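Local coordinates for multifunctional non-homologous end joining DNA repair protein LigD (Mycobacterium tuberculosis, PDB 2IRU), which probably works with Ku to repair DNA double-strand breaks by non-homologous end joining, this fragment being its polymerase domain, at residues A[254-259]-A[269-274]. Residues are numbered along the deposited sequence; the frame is centred on the assembly and turned at random.
Sequences VAAPRT and RQLSYD
In the primase-polymerase fold, strand 253-257, through V254 and A256, and R258 just beyond its end meet residues 269-273, where the chain enters helix 273-283. One backbone bond joins the two, V254 N to L271 O at 3.0 Å, bent at the hydrogen (136°). Beside it a water bridges the two chain segments: it accepts from L271 N and lies 2.8 Å from both V254 O and Q270 OE1, the latter also bonded to G176 N in the segment predicted to bind substrate. On the helix side, V254 CG2, anti to its carbonyl carbon, packs 3.5 Å from Y273 CA, in the first turn. L271 fills the middle: its CD1 reaches A256 CB at 3.8 Å, and its CG sits over the centre of one face of the R258 guanidinium, 3.6 Å above the plane. The R258 chain is bent at chi2 and chi3, and the two side chains meet tip to tip. R269 O and a second water lie in the plane of the same guanidinium, at its edge. NH1, which also bonds T174 OG1, donates to R269 O at 3.0 Å and nearly straight (165°), while NH2 donates to that water, 2.9 Å away, which also accepts from R269 N.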
# COMPACT_ATOMS: atom_id res chain seq x y z
N VAL A 254 10.46 -2.68 1.44
CA VAL A 254 9.10 -2.64 2.00
C VAL A 254 8.45 -1.26 1.80
O VAL A 254 9.17 -0.23 1.79
CB VAL A 254 9.18 -2.92 3.56
CG1 VAL A 254 7.84 -2.69 4.28
CG2 VAL A 254 9.65 -4.38 3.83
N ALA A 255 7.11 -1.26 1.69
CA ALA A 255 6.36 -0.01 1.75
C ALA A 255 6.40 0.46 3.22
O ALA A 255 5.53 0.08 4.05
CB ALA A 255 4.94 -0.28 1.23
N ALA A 256 7.43 1.25 3.56
CA ALA A 256 7.79 1.47 4.98
C ALA A 256 7.32 2.84 5.50
O ALA A 256 7.74 3.87 4.93
CB ALA A 256 9.31 1.35 5.20
N PRO A 257 6.50 2.87 6.58
CA PRO A 257 6.19 4.18 7.18
C PRO A 257 7.44 4.87 7.69
O PRO A 257 8.37 4.22 8.25
CB PRO A 257 5.26 3.84 8.37
CG PRO A 257 4.62 2.55 8.00
CD PRO A 257 5.75 1.78 7.25
N ARG A 258 7.46 6.20 7.50
CA ARG A 258 8.58 7.04 7.92
C ARG A 258 8.07 8.21 8.75
O ARG A 258 6.86 8.52 8.74
CB ARG A 258 9.35 7.59 6.70
CG ARG A 258 9.71 6.55 5.63
CD ARG A 258 10.56 5.39 6.17
NE ARG A 258 11.98 5.73 6.33
CZ ARG A 258 12.90 5.62 5.36
NH1 ARG A 258 12.57 5.21 4.14
NH2 ARG A 258 14.17 5.92 5.63
N THR A 259 8.99 8.82 9.49
CA THR A 259 8.73 10.14 10.09
C THR A 259 9.05 11.26 9.08
O THR A 259 9.85 11.10 8.14
CB THR A 259 9.57 10.37 11.36
OG1 THR A 259 10.94 10.51 10.98
CG2 THR A 259 9.44 9.20 12.34
N ARG A 269 16.72 6.53 1.75
CA ARG A 269 16.64 5.39 0.87
C ARG A 269 15.49 4.50 1.28
O ARG A 269 14.91 4.67 2.36
CB ARG A 269 17.93 4.60 0.92
CG ARG A 269 18.30 4.17 2.31
CD ARG A 269 19.43 3.17 2.28
NE ARG A 269 19.81 2.77 3.63
CZ ARG A 269 19.16 1.88 4.39
NH1 ARG A 269 18.04 1.26 3.95
NH2 ARG A 269 19.64 1.62 5.60
N GLN A 270 15.19 3.53 0.43
CA GLN A 270 14.15 2.54 0.74
C GLN A 270 14.65 1.61 1.85
O GLN A 270 15.87 1.35 1.94
CB GLN A 270 13.83 1.73 -0.51
CG GLN A 270 13.41 2.58 -1.70
CD GLN A 270 12.14 3.39 -1.41
OE1 GLN A 270 11.28 2.99 -0.61
NE2 GLN A 270 12.03 4.55 -2.08
N LEU A 271 13.74 1.10 2.68
CA LEU A 271 14.13 0.22 3.78
C LEU A 271 13.88 -1.25 3.47
O LEU A 271 12.94 -1.58 2.75
CB LEU A 271 13.40 0.61 5.07
CG LEU A 271 13.59 2.03 5.59
CD1 LEU A 271 12.68 2.23 6.77
CD2 LEU A 271 15.05 2.34 5.96
N SER A 272 14.73 -2.11 4.03
CA SER A 272 14.59 -3.56 3.84
C SER A 272 13.68 -4.14 4.92
O SER A 272 13.54 -3.54 6.01
CB SER A 272 15.99 -4.15 3.96
OG SER A 272 16.01 -5.46 3.43
N TYR A 273 13.09 -5.30 4.65
CA TYR A 273 12.25 -5.96 5.63
C TYR A 273 12.87 -6.11 7.03
O TYR A 273 12.17 -5.92 8.04
CB TYR A 273 11.75 -7.31 5.11
CG TYR A 273 12.75 -8.43 5.20
CD1 TYR A 273 12.69 -9.36 6.25
CD2 TYR A 273 13.76 -8.58 4.24
CE1 TYR A 273 13.59 -10.38 6.38
CE2 TYR A 273 14.69 -9.62 4.37
CZ TYR A 273 14.58 -10.54 5.43
OH TYR A 273 15.47 -11.58 5.56
N ASP A 274 14.15 -6.44 7.09
CA ASP A 274 14.81 -6.59 8.39
C ASP A 274 14.85 -5.28 9.18
O ASP A 274 14.61 -5.28 10.39
CB ASP A 274 16.19 -7.22 8.23
CG ASP A 274 17.09 -6.43 7.31
OD1 ASP A 274 16.81 -6.36 6.08
OD2 ASP A 274 18.08 -5.88 7.80
O HOH W 1 10.94 1.90 1.92
O HOH W 2 16.87 6.23 4.71